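Local coordinates for Mlr3007 protein (Mesorhizobium loti, PDB 3QQM), which probably transfers the amino group of leucine, isoleucine or valine to 2-oxoglutarate as a class-IV, pyridoxal-phosphate-dependent aminotransferase, at residues Asp62-Arg74 with Asp82-Ala94. Residues are numbered along the deposited sequence; the frame is centred on the assembly and turned at random.
Sequences DALDGARTAMRTR and DATASAQPYEPLA. With EDO (1,2-ethanediol), chain X; EDO (1,2-ethanediol), chain Q; EDO (1,2-ethanediol), chain U.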
loop_
_atom_site.group_PDB
_atom_site.type_symbol
_atom_site.label_atom_id
_atom_site.label_comp_id
_atom_site.label_asym_id
_atom_site.label_seq_id
_atom_site.Cartn_x
_atom_site.Cartn_y
_atom_site.Cartn_z
ATOM N N ASP A 62 14.219 -18.584 2.343
ATOM C CA ASP A 62 13.988 -19.319 3.610
ATOM C C ASP A 62 12.566 -19.181 4.129
ATOM O O ASP A 62 12.000 -20.142 4.614
ATOM C CB ASP A 62 14.937 -18.875 4.708
ATOM C CG ASP A 62 16.372 -19.298 4.453
ATOM O OD1 ASP A 62 16.637 -20.005 3.439
ATOM O OD2 ASP A 62 17.239 -18.906 5.279
ATOM N N ALA A 63 12.001 -17.977 4.044
ATOM C CA ALA A 63 10.633 -17.732 4.526
ATOM C C ALA A 63 9.581 -18.524 3.749
ATOM O O ALA A 63 8.592 -18.978 4.325
ATOM C CB ALA A 63 10.312 -16.233 4.490
ATOM N N LEU A 64 9.822 -18.722 2.456
ATOM C CA LEU A 64 8.885 -19.435 1.591
ATOM C C LEU A 64 9.224 -20.895 1.341
ATOM O O LEU A 64 8.534 -21.587 0.612
ATOM C CB LEU A 64 8.704 -18.674 0.277
ATOM C CG LEU A 64 7.785 -17.447 0.397
ATOM C CD1 LEU A 64 6.354 -17.899 0.796
ATOM C CD2 LEU A 64 8.296 -16.394 1.382
ATOM N N ASP A 65 10.258 -21.385 1.988
ATOM C CA ASP A 65 10.645 -22.768 1.829
ATOM C C ASP A 65 9.491 -23.707 2.269
ATOM O O ASP A 65 9.039 -23.658 3.415
ATOM C CB ASP A 65 11.889 -23.050 2.687
ATOM C CG ASP A 65 12.485 -24.430 2.421
ATOM O OD1 ASP A 65 12.657 -24.787 1.225
ATOM O OD2 ASP A 65 12.814 -25.139 3.402
ATOM N N GLY A 66 8.998 -24.526 1.343
ATOM C CA GLY A 66 7.945 -25.504 1.648
ATOM C C GLY A 66 6.538 -24.961 1.582
ATOM O O GLY A 66 5.585 -25.684 1.846
ATOM N N ALA A 67 6.394 -23.694 1.220
ATOM C CA ALA A 67 5.084 -23.101 1.134
ATOM C C ALA A 67 4.248 -23.876 0.091
ATOM O O ALA A 67 4.704 -24.129 -1.010
ATOM C CB ALA A 67 5.195 -21.666 0.789
ATOM N N ARG A 68 3.033 -24.264 0.468
ATOM C CA ARG A 68 2.168 -25.057 -0.403
ATOM C C ARG A 68 1.016 -24.247 -0.986
ATOM O O ARG A 68 0.434 -24.641 -2.014
ATOM C CB ARG A 68 1.591 -26.243 0.368
ATOM C CG ARG A 68 2.620 -27.164 1.011
ATOM C CD ARG A 68 1.933 -28.401 1.680
ATOM N NE ARG A 68 0.965 -28.064 2.745
ATOM C CZ ARG A 68 1.285 -27.796 4.014
ATOM N NH1 ARG A 68 2.550 -27.741 4.385
ATOM N NH2 ARG A 68 0.340 -27.521 4.902
ATOM N N THR A 69 0.651 -23.158 -0.312
ATOM C CA THR A 69 -0.433 -22.275 -0.774
ATOM C C THR A 69 -0.009 -20.810 -0.679
ATOM O O THR A 69 1.053 -20.495 -0.103
ATOM C CB THR A 69 -1.705 -22.461 0.061
ATOM O OG1 THR A 69 -1.398 -22.235 1.439
ATOM C CG2 THR A 69 -2.262 -23.870 -0.093
ATOM N N ALA A 70 -0.841 -19.924 -1.243
ATOM C CA ALA A 70 -0.585 -18.476 -1.239
ATOM C C ALA A 70 -0.193 -17.974 0.159
ATOM O O ALA A 70 -0.789 -18.359 1.139
ATOM C CB ALA A 70 -1.804 -17.714 -1.759
HETATM N N MSE A 71 0.819 -17.119 0.228
HETATM C CA MSE A 71 1.291 -16.586 1.504
HETATM C C MSE A 71 1.408 -15.071 1.486
HETATM O O MSE A 71 1.785 -14.498 0.467
HETATM C CB MSE A 71 2.699 -17.131 1.804
HETATM C CG MSE A 71 2.859 -18.656 1.704
HETATM SE SE MSE A 71 1.921 -19.671 3.100
HETATM C CE MSE A 71 2.984 -19.133 4.597
ATOM N N ARG A 72 1.053 -14.423 2.596
ATOM C CA ARG A 72 1.261 -12.993 2.750
ATOM C C ARG A 72 2.678 -12.960 3.251
ATOM O O ARG A 72 3.027 -13.673 4.205
ATOM C CB ARG A 72 0.339 -12.378 3.786
ATOM C CG ARG A 72 0.613 -10.897 4.072
ATOM C CD ARG A 72 -0.286 -10.335 5.149
ATOM N NE ARG A 72 0.115 -8.963 5.512
ATOM C CZ ARG A 72 1.057 -8.663 6.428
ATOM N NH1 ARG A 72 1.705 -9.641 7.070
ATOM N NH2 ARG A 72 1.377 -7.386 6.693
ATOM N N THR A 73 3.517 -12.196 2.570
ATOM C CA THR A 73 4.905 -12.115 2.900
ATOM C C THR A 73 5.323 -10.701 3.209
ATOM O O THR A 73 5.110 -9.815 2.408
ATOM C CB THR A 73 5.735 -12.604 1.722
ATOM O OG1 THR A 73 5.316 -13.936 1.367
ATOM C CG2 THR A 73 7.239 -12.569 2.066
ATOM N N ARG A 74 5.916 -10.492 4.383
ATOM C CA ARG A 74 6.384 -9.172 4.759
ATOM C C ARG A 74 7.913 -9.165 4.776
ATOM O O ARG A 74 8.536 -9.894 5.548
ATOM C CB ARG A 74 5.867 -8.745 6.137
ATOM C CG ARG A 74 6.232 -7.284 6.462
ATOM C CD ARG A 74 6.084 -6.898 7.921
ATOM N NE ARG A 74 6.975 -7.696 8.765
ATOM C CZ ARG A 74 6.576 -8.655 9.604
ATOM N NH1 ARG A 74 5.274 -8.889 9.819
ATOM N NH2 ARG A 74 7.474 -9.332 10.292
ATOM N N ASP A 82 20.273 -4.981 7.878
ATOM C CA ASP A 82 19.584 -6.115 8.526
ATOM C C ASP A 82 18.242 -6.272 7.841
ATOM O O ASP A 82 17.582 -5.261 7.504
ATOM C CB ASP A 82 19.399 -5.929 10.057
ATOM C CG ASP A 82 20.740 -5.997 10.858
ATOM O OD1 ASP A 82 21.787 -6.332 10.269
ATOM O OD2 ASP A 82 20.737 -5.706 12.092
ATOM N N ALA A 83 17.857 -7.522 7.596
ATOM C CA ALA A 83 16.604 -7.834 6.913
ATOM C C ALA A 83 15.844 -9.018 7.485
ATOM O O ALA A 83 16.423 -9.958 8.021
ATOM C CB ALA A 83 16.873 -8.100 5.441
ATOM N N THR A 84 14.529 -8.960 7.339
ATOM C CA THR A 84 13.657 -10.014 7.772
ATOM C C THR A 84 12.592 -10.270 6.732
ATOM O O THR A 84 12.234 -9.385 5.959
ATOM C CB THR A 84 12.936 -9.684 9.132
ATOM O OG1 THR A 84 12.083 -8.531 8.967
ATOM C CG2 THR A 84 13.955 -9.448 10.252
ATOM N N ALA A 85 12.110 -11.508 6.719
ATOM C CA ALA A 85 11.025 -11.924 5.857
ATOM C C ALA A 85 10.132 -12.864 6.670
ATOM O O ALA A 85 10.608 -13.798 7.322
ATOM C CB ALA A 85 11.534 -12.600 4.613
ATOM N N SER A 86 8.836 -12.574 6.659
ATOM C CA SER A 86 7.845 -13.366 7.345
ATOM C C SER A 86 6.742 -13.755 6.380
ATOM O O SER A 86 6.203 -12.893 5.651
ATOM C CB SER A 86 7.242 -12.567 8.484
ATOM O OG SER A 86 6.119 -13.224 9.040
ATOM N N ALA A 87 6.378 -15.040 6.408
ATOM C CA ALA A 87 5.320 -15.561 5.563
ATOM C C ALA A 87 4.251 -16.279 6.392
ATOM O O ALA A 87 4.563 -17.070 7.287
ATOM C CB ALA A 87 5.892 -16.509 4.516
ATOM N N GLN A 88 2.995 -15.988 6.082
ATOM C CA GLN A 88 1.855 -16.630 6.716
ATOM C C GLN A 88 0.797 -16.806 5.645
ATOM O O GLN A 88 0.757 -16.052 4.705
ATOM C CB GLN A 88 1.321 -15.796 7.865
ATOM C CG GLN A 88 2.354 -15.409 8.863
ATOM C CD GLN A 88 1.754 -14.883 10.110
ATOM O OE1 GLN A 88 1.095 -15.620 10.851
ATOM N NE2 GLN A 88 2.003 -13.597 10.395
ATOM N N PRO A 89 -0.096 -17.786 5.803
ATOM C CA PRO A 89 -1.099 -18.025 4.767
ATOM C C PRO A 89 -1.920 -16.800 4.380
ATOM O O PRO A 89 -2.403 -16.084 5.238
ATOM C CB PRO A 89 -2.013 -19.099 5.397
ATOM C CG PRO A 89 -1.187 -19.768 6.378
ATOM C CD PRO A 89 -0.251 -18.715 6.928
ATOM N N TYR A 90 -2.050 -16.562 3.082
ATOM C CA TYR A 90 -2.857 -15.460 2.580
ATOM C C TYR A 90 -4.327 -15.828 2.739
ATOM O O TYR A 90 -4.726 -16.950 2.441
ATOM C CB TYR A 90 -2.522 -15.175 1.121
ATOM C CG TYR A 90 -3.473 -14.218 0.417
ATOM C CD1 TYR A 90 -3.687 -12.929 0.902
ATOM C CD2 TYR A 90 -4.106 -14.578 -0.776
ATOM C CE1 TYR A 90 -4.549 -12.037 0.241
ATOM C CE2 TYR A 90 -4.958 -13.684 -1.444
ATOM C CZ TYR A 90 -5.171 -12.426 -0.928
ATOM O OH TYR A 90 -6.002 -11.536 -1.570
ATOM N N GLU A 91 -5.123 -14.895 3.252
ATOM C CA GLU A 91 -6.560 -15.150 3.457
ATOM C C GLU A 91 -7.318 -14.260 2.511
ATOM O O GLU A 91 -7.627 -13.140 2.833
ATOM C CB GLU A 91 -6.933 -14.876 4.915
ATOM C CG GLU A 91 -6.125 -15.737 5.938
ATOM C CD GLU A 91 -6.458 -15.386 7.399
ATOM O OE1 GLU A 91 -6.932 -14.238 7.653
ATOM O OE2 GLU A 91 -6.248 -16.251 8.287
ATOM N N PRO A 92 -7.629 -14.751 1.331
ATOM C CA PRO A 92 -8.289 -13.811 0.434
ATOM C C PRO A 92 -9.659 -13.359 0.907
ATOM O O PRO A 92 -10.284 -14.026 1.738
ATOM C CB PRO A 92 -8.425 -14.612 -0.861
ATOM C CG PRO A 92 -8.506 -16.059 -0.411
ATOM C CD PRO A 92 -7.805 -16.157 0.914
ATOM N N LEU A 93 -10.093 -12.197 0.414
ATOM C CA LEU A 93 -11.426 -11.697 0.719
ATOM C C LEU A 93 -12.404 -12.439 -0.181
ATOM O O LEU A 93 -12.055 -12.792 -1.324
ATOM C CB LEU A 93 -11.556 -10.198 0.417
ATOM C CG LEU A 93 -10.680 -9.175 1.163
ATOM C CD1 LEU A 93 -10.990 -7.794 0.645
ATOM C CD2 LEU A 93 -10.892 -9.232 2.666
ATOM N N ALA A 94 -13.613 -12.696 0.321
ATOM C CA ALA A 94 -14.679 -13.320 -0.511
ATOM C C ALA A 94 -14.919 -12.374 -1.690
ATOM O O ALA A 94 -14.760 -11.147 -1.541
ATOM C CB ALA A 94 -15.944 -13.504 0.274
HETATM C C1 EDO X . 2.014 -23.657 5.189
HETATM O O1 EDO X . 2.365 -22.271 5.203
HETATM C C2 EDO X . 2.154 -24.209 3.777
HETATM O O2 EDO X . 1.523 -23.314 2.852
HETATM C C1 EDO Q . 15.733 -5.656 10.548
HETATM O O1 EDO Q . 15.178 -5.235 11.794
HETATM C C2 EDO Q . 14.660 -5.726 9.456
HETATM O O2 EDO Q . 13.373 -6.100 9.950
HETATM C C1 EDO U . -13.318 -10.817 4.355
HETATM O O1 EDO U . -13.453 -10.345 5.699
HETATM C C2 EDO U . -14.370 -11.864 4.068
HETATM O O2 EDO U . -14.487 -12.050 2.657
HETATM O O HOH W 1 -3.811 -19.387 1.003
HETATM O O HOH W 2 9.398 -8.899 8.152
#
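Arg72 and Arg74 pair with Gln88 and Ser86 through reciprocal backbone hydrogen bonds, zipping strands 71-78 and 83-89 into an antiparallel beta hairpin. Arg72 N reaches Gln88 O at 2.7 Å, and Arg74 N meets Ser86 O at the same length; Arg72 O and Arg74 O accept bonds in return from Gln88 N and Ser86 N. At the non-hydrogen-bonded pair between them, Thr73 with Ala87, both alpha carbons make CA-H...O contacts, Thr73 CA lying 3.1 Å from Ser86 O. One step past the last pair, Tyr90 N gives a nearly straight bond (176°) to Ala70 O from above the carbonyl plane, and a water links Ala70 O to Tyr90 O.

Apolar contacts gather on the side of Ala85 and Ala87. Ala63, near the end of helix 53-64, sets its CB 3.8 Å from Ala85 CB, while both methyls of Leu64 touch Ala87 CB. From the other strand selenomethionine Met71, bent at chi2 and chi3, curls its CE back to 3.9 Å from Ala87 CB and 4.0 Å from Pro89 CD.

On the other face, a bend at chi3 (62°) sets one face of the Arg74 guanidinium against Ser86 CB, 3.7 Å from Arg74 NH2; the touch is through carbon, not the hydroxyl. Backbone bonding thus fixes the register of strand 83-89, outermost in the sheet within the chain, while small alanines let the helix end pack close.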